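Local coordinates for NmrA family protein (Shigella flexneri 2a, PDB 3QVO) that is of unknown function but has a Rossmann fold of the NmrA family and so probably binds NAD(P), at residues Q34-L43 / R197-I208. Numbering follows the deposited sequence.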
loop_
_atom_site.group_PDB
_atom_site.type_symbol
_atom_site.label_atom_id
_atom_site.label_comp_id
_atom_site.label_asym_id
_atom_site.label_seq_id
_atom_site.Cartn_x
_atom_site.Cartn_y
_atom_site.Cartn_z
ATOM N N GLN A 34 3.911 -9.586 -0.147
ATOM C CA GLN A 34 4.745 -9.848 1.009
ATOM C C GLN A 34 4.685 -8.756 2.076
ATOM O O GLN A 34 4.813 -9.063 3.262
ATOM C CB GLN A 34 6.198 -10.074 0.582
ATOM C CG GLN A 34 6.400 -11.063 -0.584
ATOM C CD GLN A 34 7.860 -11.294 -0.905
ATOM O OE1 GLN A 34 8.697 -11.429 -0.009
ATOM N NE2 GLN A 34 8.173 -11.343 -2.187
ATOM N N ILE A 35 4.544 -7.495 1.699
ATOM C CA ILE A 35 4.268 -6.464 2.704
ATOM C C ILE A 35 2.861 -6.653 3.256
ATOM O O ILE A 35 2.626 -6.520 4.484
ATOM C CB ILE A 35 4.417 -5.023 2.170
ATOM C CG1 ILE A 35 5.904 -4.675 1.949
ATOM C CG2 ILE A 35 3.844 -4.012 3.137
ATOM C CD1 ILE A 35 6.102 -3.506 0.941
ATOM N N ALA A 36 1.938 -6.995 2.375
ATOM C CA ALA A 36 0.564 -7.206 2.769
ATOM C C ALA A 36 0.438 -8.245 3.920
ATOM O O ALA A 36 -0.372 -8.055 4.829
ATOM C CB ALA A 36 -0.296 -7.606 1.562
ATOM N N ARG A 37 1.253 -9.304 3.887
ATOM C CA ARG A 37 1.149 -10.419 4.826
ATOM C C ARG A 37 1.427 -10.014 6.259
ATOM O O ARG A 37 0.819 -10.550 7.194
ATOM C CB ARG A 37 2.085 -11.578 4.448
ATOM N N HIS A 38 2.337 -9.060 6.421
ATOM C CA HIS A 38 2.670 -8.527 7.724
ATOM C C HIS A 38 1.516 -7.630 8.187
ATOM O O HIS A 38 1.152 -7.646 9.343
ATOM C CB HIS A 38 3.963 -7.702 7.685
ATOM C CG HIS A 38 5.196 -8.473 7.326
ATOM N ND1 HIS A 38 5.821 -9.331 8.198
ATOM C CD2 HIS A 38 5.979 -8.435 6.224
ATOM C CE1 HIS A 38 6.903 -9.834 7.629
ATOM N NE2 HIS A 38 7.027 -9.298 6.429
ATOM N N VAL A 39 0.955 -6.844 7.294
ATOM C CA VAL A 39 -0.138 -5.962 7.664
ATOM C C VAL A 39 -1.321 -6.796 8.116
ATOM O O VAL A 39 -1.909 -6.546 9.181
ATOM C CB VAL A 39 -0.609 -5.093 6.492
ATOM C CG1 VAL A 39 -1.821 -4.330 6.870
ATOM C CG2 VAL A 39 0.474 -4.178 6.050
ATOM N N ILE A 40 -1.628 -7.819 7.327
ATOM C CA ILE A 40 -2.762 -8.694 7.625
ATOM C C ILE A 40 -2.607 -9.285 9.024
ATOM O O ILE A 40 -3.555 -9.331 9.796
ATOM C CB ILE A 40 -2.847 -9.818 6.586
ATOM C CG1 ILE A 40 -3.338 -9.249 5.278
ATOM C CG2 ILE A 40 -3.722 -10.970 7.041
ATOM C CD1 ILE A 40 -3.052 -10.148 4.078
ATOM N N ASN A 41 -1.395 -9.732 9.331
ATOM C CA ASN A 41 -1.035 -10.284 10.622
ATOM C C ASN A 41 -1.146 -9.320 11.795
ATOM O O ASN A 41 -1.549 -9.696 12.902
ATOM C CB ASN A 41 0.417 -10.682 10.562
ATOM C CG ASN A 41 0.627 -12.163 10.547
ATOM O OD1 ASN A 41 0.690 -12.772 9.454
ATOM N ND2 ASN A 41 0.831 -12.763 11.765
ATOM N N GLN A 42 -0.705 -8.094 11.598
ATOM C CA GLN A 42 -0.889 -7.100 12.628
ATOM C C GLN A 42 -2.352 -6.731 12.773
ATOM O O GLN A 42 -2.784 -6.369 13.862
ATOM C CB GLN A 42 -0.123 -5.857 12.303
ATOM C CG GLN A 42 1.364 -6.102 12.163
ATOM C CD GLN A 42 2.110 -4.804 12.237
ATOM O OE1 GLN A 42 2.127 -4.153 13.313
ATOM N NE2 GLN A 42 2.720 -4.398 11.120
ATOM N N LEU A 43 -3.124 -6.815 11.691
ATOM C CA LEU A 43 -4.549 -6.512 11.780
ATOM C C LEU A 43 -5.366 -7.659 12.410
ATOM O O LEU A 43 -6.514 -7.466 12.813
ATOM C CB LEU A 43 -5.102 -6.094 10.415
ATOM C CG LEU A 43 -4.519 -4.791 9.839
ATOM C CD1 LEU A 43 -5.146 -4.517 8.536
ATOM C CD2 LEU A 43 -4.626 -3.540 10.778
ATOM N N ARG A 197 10.481 -4.806 4.948
ATOM C CA ARG A 197 9.056 -4.917 4.711
ATOM C C ARG A 197 8.280 -4.764 6.021
ATOM O O ARG A 197 7.229 -4.139 6.067
ATOM C CB ARG A 197 8.765 -6.281 4.111
ATOM C CG ARG A 197 9.242 -6.434 2.691
ATOM C CD ARG A 197 8.594 -7.618 1.992
ATOM N NE ARG A 197 8.993 -7.691 0.594
ATOM C CZ ARG A 197 10.185 -8.092 0.164
ATOM N NH1 ARG A 197 10.453 -8.104 -1.135
ATOM N NH2 ARG A 197 11.124 -8.448 1.015
ATOM N N LYS A 198 8.800 -5.337 7.094
ATOM C CA LYS A 198 8.128 -5.237 8.383
ATOM C C LYS A 198 8.025 -3.776 8.798
ATOM O O LYS A 198 6.995 -3.359 9.351
ATOM C CB LYS A 198 8.878 -6.069 9.415
ATOM C CG LYS A 198 8.112 -6.493 10.621
ATOM C CD LYS A 198 8.799 -7.711 11.316
ATOM C CE LYS A 198 8.351 -9.064 10.652
ATOM N NZ LYS A 198 9.013 -10.284 11.195
ATOM N N SER A 199 9.044 -2.986 8.465
ATOM C CA SER A 199 9.008 -1.568 8.764
ATOM C C SER A 199 7.856 -0.906 8.026
ATOM O O SER A 199 7.070 -0.141 8.610
ATOM C CB SER A 199 10.305 -0.879 8.367
ATOM O OG SER A 199 11.435 -1.356 9.123
ATOM N N VAL A 200 7.744 -1.213 6.745
ATOM C CA VAL A 200 6.741 -0.569 5.932
ATOM C C VAL A 200 5.357 -1.005 6.395
ATOM O O VAL A 200 4.443 -0.200 6.456
ATOM C CB VAL A 200 6.953 -0.852 4.450
ATOM C CG1 VAL A 200 5.883 -0.131 3.610
ATOM C CG2 VAL A 200 8.349 -0.408 4.037
ATOM N N ALA A 201 5.221 -2.269 6.763
ATOM C CA ALA A 201 3.949 -2.757 7.312
ATOM C C ALA A 201 3.588 -2.038 8.600
ATOM O O ALA A 201 2.425 -1.687 8.820
ATOM C CB ALA A 201 3.979 -4.261 7.541
ATOM N N ALA A 202 4.576 -1.805 9.450
ATOM C CA ALA A 202 4.347 -1.080 10.702
ATOM C C ALA A 202 3.790 0.309 10.422
ATOM O O ALA A 202 2.898 0.757 11.099
ATOM C CB ALA A 202 5.617 -0.989 11.494
ATOM N N LEU A 203 4.322 1.001 9.436
ATOM C CA LEU A 203 3.795 2.324 9.092
ATOM C C LEU A 203 2.344 2.206 8.618
ATOM O O LEU A 203 1.501 2.944 9.052
ATOM C CB LEU A 203 4.635 2.990 7.989
ATOM C CG LEU A 203 4.234 4.439 7.619
ATOM C CD1 LEU A 203 4.166 5.465 8.813
ATOM C CD2 LEU A 203 5.178 4.967 6.544
ATOM N N ILE A 204 2.090 1.285 7.704
ATOM C CA ILE A 204 0.785 1.119 7.133
ATOM C C ILE A 204 -0.204 0.908 8.277
ATOM O O ILE A 204 -1.202 1.614 8.362
ATOM C CB ILE A 204 0.772 -0.016 6.080
ATOM C CG1 ILE A 204 1.623 0.392 4.870
ATOM C CG2 ILE A 204 -0.659 -0.328 5.590
ATOM C CD1 ILE A 204 2.020 -0.776 3.998
ATOM N N THR A 205 0.138 0.015 9.205
ATOM C CA THR A 205 -0.711 -0.294 10.334
ATOM C C THR A 205 -0.947 0.904 11.244
ATOM O O THR A 205 -2.075 1.125 11.700
ATOM C CB THR A 205 -0.153 -1.492 11.112
ATOM O OG1 THR A 205 -0.227 -2.660 10.272
ATOM C CG2 THR A 205 -0.985 -1.777 12.342
ATOM N N ASP A 206 0.100 1.690 11.512
ATOM C CA ASP A 206 -0.085 2.919 12.278
ATOM C C ASP A 206 -1.054 3.887 11.588
ATOM O O ASP A 206 -1.847 4.529 12.267
ATOM C CB ASP A 206 1.238 3.598 12.582
ATOM C CG ASP A 206 2.077 2.827 13.627
ATOM O OD1 ASP A 206 1.625 1.759 14.148
ATOM O OD2 ASP A 206 3.204 3.294 13.923
ATOM N N ILE A 207 -1.051 3.935 10.255
ATOM C CA ILE A 207 -1.927 4.858 9.533
ATOM C C ILE A 207 -3.359 4.307 9.572
ATOM O O ILE A 207 -4.319 5.023 9.790
ATOM C CB ILE A 207 -1.477 5.072 8.087
ATOM C CG1 ILE A 207 -0.079 5.682 8.008
ATOM C CG2 ILE A 207 -2.467 5.987 7.318
ATOM C CD1 ILE A 207 0.438 5.895 6.540
ATOM N N ILE A 208 -3.493 3.008 9.379
ATOM C CA ILE A 208 -4.784 2.376 9.479
ATOM C C ILE A 208 -5.357 2.608 10.878
ATOM O O ILE A 208 -6.547 2.923 11.049
ATOM C CB ILE A 208 -4.662 0.886 9.219
ATOM C CG1 ILE A 208 -4.398 0.650 7.746
ATOM C CG2 ILE A 208 -5.927 0.151 9.694
ATOM C CD1 ILE A 208 -4.150 -0.797 7.343
#
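Helices 34-43 and 197-208 run in broadly the same direction, their axes 8.4 Å apart at closest approach and crossing at -49°, with Val39 and Ala201 facing each other at the waist. They pack side by side on one face of the mainly parallel sheet of a Rossmann fold, where helix 34-43 is the first helix, following strand 24-29. Ala201 lets the backbones come close: its methyl is a knob among Ile35, His38, Val39 and Gln42, and its CB lies 3.4 Å from His38 CB. In return, Ile35 fills a hole between Arg197, Val200, Ala201 and Ile204, and Val39 fills the next one, between Ala201, Ile204, Thr205 and Ile208. Ile35 sets its CG2 branch anti to the backbone N, and this methyl meets Ile204 CD1 at 3.8 Å. Beneath them, Tyr93 of strand 91-95 touches Ile35, Val39 and Ile204, so that these side chains rest on the sheet. Further along, Leu43 CD1 crosses to Ile208 CD1 at 4.0 Å.

Polar side chains flank this apolar row. Arg197, extended from CG to NE, lays its aliphatic part across Ile35 CG1 and ends with its guanidinium stacked on the Gln34 amide, planes 10° apart; Gln34 OE1 sits over the guanidinium centre, 3.7 Å from CZ. A salt bridge from Arg197 NH2 to Asp175 anchors the same group. Lys198 bends at chi3 (-85°), bringing its CE to 3.4 Å from His38 CE1, while its NZ pairs with Asp177. Toward the C-terminal end of helix 34-43, the Gln42 amide lies against Thr205, whose hydroxyl turns back within its own helix: Thr205 OG1 donates to Ala201 O at 3.2 Å, approaching from above the carbonyl plane, and that oxygen also accepts the Thr205 backbone N-H.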